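Local coordinates for putative HMP/thiamine permease protein YkoE (Bacillus subtilis, PDB 5EDL) that is the substrate-binding membrane component of an energy-coupling factor transporter that binds thiamine and probably carries it or related hydroxymethylpyrimidine compounds across the membrane, at residues S1-M10 against M57-S67. Numbering follows the deposited sequence.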
loop_
_atom_site.group_PDB
_atom_site.type_symbol
_atom_site.label_atom_id
_atom_site.label_comp_id
_atom_site.label_asym_id
_atom_site.label_seq_id
_atom_site.Cartn_x
_atom_site.Cartn_y
_atom_site.Cartn_z
ATOM N N SER A 1 -14.432 0.510 -15.941
ATOM C CA SER A 1 -15.661 0.360 -15.165
ATOM C C SER A 1 -15.570 -0.820 -14.200
ATOM O O SER A 1 -15.391 -1.958 -14.626
ATOM C CB SER A 1 -16.854 0.184 -16.097
ATOM O OG SER A 1 -18.055 0.018 -15.370
ATOM N N TRP A 2 -15.674 -0.540 -12.902
ATOM C CA TRP A 2 -15.580 -1.572 -11.872
ATOM C C TRP A 2 -16.660 -2.652 -11.976
ATOM O O TRP A 2 -17.810 -2.367 -12.284
ATOM C CB TRP A 2 -15.659 -0.941 -10.474
ATOM C CG TRP A 2 -14.419 -0.248 -10.040
ATOM C CD1 TRP A 2 -13.942 0.947 -10.494
ATOM C CD2 TRP A 2 -13.496 -0.694 -9.036
ATOM N NE1 TRP A 2 -12.771 1.265 -9.841
ATOM C CE2 TRP A 2 -12.478 0.274 -8.942
ATOM C CE3 TRP A 2 -13.432 -1.828 -8.211
ATOM C CZ2 TRP A 2 -11.405 0.152 -8.046
ATOM C CZ3 TRP A 2 -12.368 -1.952 -7.324
ATOM C CH2 TRP A 2 -11.365 -0.966 -7.253
ATOM N N LYS A 3 -16.272 -3.887 -11.676
ATOM C CA LYS A 3 -17.205 -5.001 -11.581
ATOM C C LYS A 3 -17.455 -5.315 -10.115
ATOM O O LYS A 3 -16.617 -5.026 -9.267
ATOM C CB LYS A 3 -16.662 -6.239 -12.292
ATOM C CG LYS A 3 -16.245 -6.005 -13.734
ATOM C CD LYS A 3 -15.693 -7.277 -14.360
ATOM C CE LYS A 3 -15.450 -7.101 -15.855
ATOM N NZ LYS A 3 -14.441 -8.069 -16.362
ATOM N N VAL A 4 -18.608 -5.914 -9.837
ATOM C CA VAL A 4 -18.989 -6.291 -8.483
ATOM C C VAL A 4 -17.894 -7.120 -7.850
ATOM O O VAL A 4 -17.432 -6.815 -6.749
ATOM C CB VAL A 4 -20.311 -7.087 -8.467
ATOM C CG1 VAL A 4 -20.557 -7.683 -7.089
ATOM C CG2 VAL A 4 -21.461 -6.198 -8.902
ATOM N N LYS A 5 -17.446 -8.142 -8.575
ATOM C CA LYS A 5 -16.400 -9.030 -8.078
ATOM C C LYS A 5 -15.114 -8.278 -7.716
ATOM O O LYS A 5 -14.420 -8.661 -6.784
ATOM C CB LYS A 5 -16.096 -10.126 -9.099
ATOM C CG LYS A 5 -15.569 -9.636 -10.439
ATOM C CD LYS A 5 -15.427 -10.800 -11.422
ATOM C CE LYS A 5 -14.830 -10.362 -12.749
ATOM N NZ LYS A 5 -14.818 -11.477 -13.766
ATOM N N GLU A 6 -14.799 -7.211 -8.445
ATOM C CA GLU A 6 -13.585 -6.444 -8.149
ATOM C C GLU A 6 -13.760 -5.645 -6.857
ATOM O O GLU A 6 -12.852 -5.578 -6.029
ATOM C CB GLU A 6 -13.231 -5.520 -9.311
ATOM C CG GLU A 6 -12.759 -6.271 -10.567
ATOM C CD GLU A 6 -12.776 -5.401 -11.811
ATOM O OE1 GLU A 6 -13.571 -4.441 -11.855
ATOM O OE2 GLU A 6 -11.990 -5.666 -12.737
ATOM N N ILE A 7 -14.930 -5.037 -6.697
ATOM C CA ILE A 7 -15.245 -4.319 -5.473
ATOM C C ILE A 7 -15.140 -5.311 -4.308
ATOM O O ILE A 7 -14.493 -5.027 -3.296
ATOM C CB ILE A 7 -16.647 -3.648 -5.546
ATOM C CG1 ILE A 7 -16.641 -2.530 -6.596
ATOM C CG2 ILE A 7 -17.042 -3.071 -4.197
ATOM C CD1 ILE A 7 -18.025 -1.980 -6.937
ATOM N N VAL A 8 -15.718 -6.492 -4.483
ATOM C CA VAL A 8 -15.672 -7.532 -3.461
ATOM C C VAL A 8 -14.260 -8.030 -3.139
ATOM O O VAL A 8 -13.911 -8.154 -1.963
ATOM C CB VAL A 8 -16.529 -8.747 -3.857
ATOM C CG1 VAL A 8 -16.376 -9.857 -2.829
ATOM C CG2 VAL A 8 -17.994 -8.348 -3.994
ATOM N N ILE A 9 -13.456 -8.333 -4.159
ATOM C CA ILE A 9 -12.096 -8.829 -3.913
ATOM C C ILE A 9 -11.228 -7.755 -3.252
ATOM O O ILE A 9 -10.363 -8.050 -2.415
ATOM C CB ILE A 9 -11.398 -9.301 -5.203
ATOM C CG1 ILE A 9 -9.980 -9.761 -4.888
ATOM C CG2 ILE A 9 -11.309 -8.182 -6.217
ATOM C CD1 ILE A 9 -9.148 -10.012 -6.104
ATOM N N MET A 10 -11.459 -6.507 -3.639
ATOM C CA MET A 10 -10.725 -5.403 -3.051
ATOM C C MET A 10 -11.000 -5.334 -1.547
ATOM O O MET A 10 -10.094 -5.127 -0.751
ATOM C CB MET A 10 -11.080 -4.078 -3.722
ATOM C CG MET A 10 -10.327 -2.918 -3.094
ATOM S SD MET A 10 -10.741 -1.288 -3.702
ATOM C CE MET A 10 -12.522 -1.238 -3.491
ATOM N N MET A 57 -3.462 -5.188 -8.952
ATOM C CA MET A 57 -4.353 -6.301 -9.291
ATOM C C MET A 57 -5.499 -5.871 -10.193
ATOM O O MET A 57 -5.796 -6.541 -11.171
ATOM C CB MET A 57 -4.950 -6.946 -8.037
ATOM C CG MET A 57 -4.001 -7.813 -7.221
ATOM S SD MET A 57 -4.924 -8.604 -5.867
ATOM C CE MET A 57 -6.596 -8.460 -6.526
ATOM N N ILE A 58 -6.144 -4.760 -9.846
ATOM C CA ILE A 58 -7.422 -4.403 -10.448
ATOM C C ILE A 58 -7.256 -3.396 -11.582
ATOM O O ILE A 58 -7.938 -3.483 -12.600
ATOM C CB ILE A 58 -8.389 -3.848 -9.382
ATOM C CG1 ILE A 58 -8.716 -4.949 -8.370
ATOM C CG2 ILE A 58 -9.642 -3.281 -10.039
ATOM C CD1 ILE A 58 -9.488 -4.469 -7.155
ATOM N N ARG A 59 -6.341 -2.450 -11.385
ATOM C CA ARG A 59 -5.901 -1.527 -12.426
ATOM C C ARG A 59 -7.025 -0.609 -12.906
ATOM O O ARG A 59 -7.151 -0.338 -14.091
ATOM C CB ARG A 59 -5.290 -2.316 -13.600
ATOM C CG ARG A 59 -4.103 -3.174 -13.148
ATOM C CD ARG A 59 -3.268 -3.775 -14.281
ATOM N NE ARG A 59 -2.102 -4.442 -13.707
ATOM C CZ ARG A 59 -1.146 -5.047 -14.392
ATOM N NH1 ARG A 59 -1.197 -5.106 -15.714
ATOM N NH2 ARG A 59 -0.136 -5.610 -13.743
ATOM N N LYS A 60 -7.830 -0.122 -11.965
ATOM C CA LYS A 60 -8.887 0.821 -12.273
ATOM C C LYS A 60 -8.832 1.979 -11.262
ATOM O O LYS A 60 -8.302 1.822 -10.173
ATOM C CB LYS A 60 -10.248 0.126 -12.262
ATOM C CG LYS A 60 -10.350 -0.988 -13.306
ATOM C CD LYS A 60 -11.717 -1.614 -13.384
ATOM C CE LYS A 60 -11.767 -2.646 -14.528
ATOM N NZ LYS A 60 -13.030 -3.418 -14.536
ATOM N N PRO A 61 -9.349 3.146 -11.652
ATOM C CA PRO A 61 -9.206 4.344 -10.824
ATOM C C PRO A 61 -9.879 4.173 -9.469
ATOM O O PRO A 61 -10.956 3.598 -9.376
ATOM C CB PRO A 61 -9.897 5.436 -11.652
ATOM C CG PRO A 61 -9.883 4.905 -13.080
ATOM C CD PRO A 61 -10.029 3.420 -12.934
ATOM N N GLY A 62 -9.225 4.663 -8.432
ATOM C CA GLY A 62 -9.776 4.608 -7.093
ATOM C C GLY A 62 -9.361 3.398 -6.282
ATOM O O GLY A 62 -9.637 3.342 -5.086
ATOM N N ALA A 63 -8.700 2.426 -6.910
ATOM C CA ALA A 63 -8.315 1.203 -6.193
ATOM C C ALA A 63 -7.395 1.490 -5.011
ATOM O O ALA A 63 -7.602 0.969 -3.915
ATOM C CB ALA A 63 -7.636 0.204 -7.142
ATOM N N ALA A 64 -6.377 2.307 -5.247
ATOM C CA ALA A 64 -5.363 2.578 -4.238
ATOM C C ALA A 64 -5.996 3.328 -3.075
ATOM O O ALA A 64 -5.681 3.068 -1.931
ATOM C CB ALA A 64 -4.208 3.385 -4.817
ATOM N N LEU A 65 -6.896 4.249 -3.396
ATOM C CA LEU A 65 -7.498 5.110 -2.386
ATOM C C LEU A 65 -8.498 4.335 -1.535
ATOM O O LEU A 65 -8.417 4.351 -0.308
ATOM C CB LEU A 65 -8.192 6.312 -3.037
ATOM C CG LEU A 65 -9.066 7.160 -2.106
ATOM C CD1 LEU A 65 -8.217 7.686 -0.940
ATOM C CD2 LEU A 65 -9.699 8.317 -2.883
ATOM N N VAL A 66 -9.436 3.662 -2.193
ATOM C CA VAL A 66 -10.521 3.004 -1.484
ATOM C C VAL A 66 -10.054 1.788 -0.695
ATOM O O VAL A 66 -10.469 1.594 0.439
ATOM C CB VAL A 66 -11.653 2.573 -2.434
ATOM C CG1 VAL A 66 -12.754 1.875 -1.639
ATOM C CG2 VAL A 66 -12.223 3.789 -3.159
ATOM N N SER A 67 -9.184 0.980 -1.276
ATOM C CA SER A 67 -8.669 -0.181 -0.556
ATOM C C SER A 67 -7.999 0.227 0.778
ATOM O O SER A 67 -8.195 -0.428 1.791
ATOM C CB SER A 67 -7.685 -0.952 -1.431
ATOM O OG SER A 67 -6.538 -0.169 -1.717
HETATM O O HOH W 1 -12.552 -5.210 -16.488
HETATM O O HOH W 2 -9.207 -5.706 -13.186
#
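K60 and E6 form a salt bridge, NZ to OE1 at 2.9 Å. The extended K60 chain brings NZ to the syn lone pair of OE1. NZ also donates to S1 O, from above the carbonyl plane. E6 OE1 takes a second bond on its anti side, out of the carboxylate plane, from the backbone N of K3, the N-cap of helix 4-35.

W2 NE1 donates to P61 O at 3.0 Å, close to the ring plane. Over one ring face lie I58 CG2, 4.2 Å from the six-membered ring centroid, and K60 CB, off-centre by the five-membered ring; both are CH-pi contacts. A leucine here would probably leave P61 O without its indole donor and I58 CG2 and K60 CB without the ring face they lie on.

M10 is a knob among I58, A63, V66 and S67. With CG anti to the backbone N (chi1 179°), its bent chain turns CE to V66 CG1 at 3.6 Å.

The contact joins the start of helix 4-35 to the type II beta turn K60-A63 linking helices 49-58 and 63-77, with G62 as N-cap of the latter. E98 of helix 85-103 binds G62 N and L65 N.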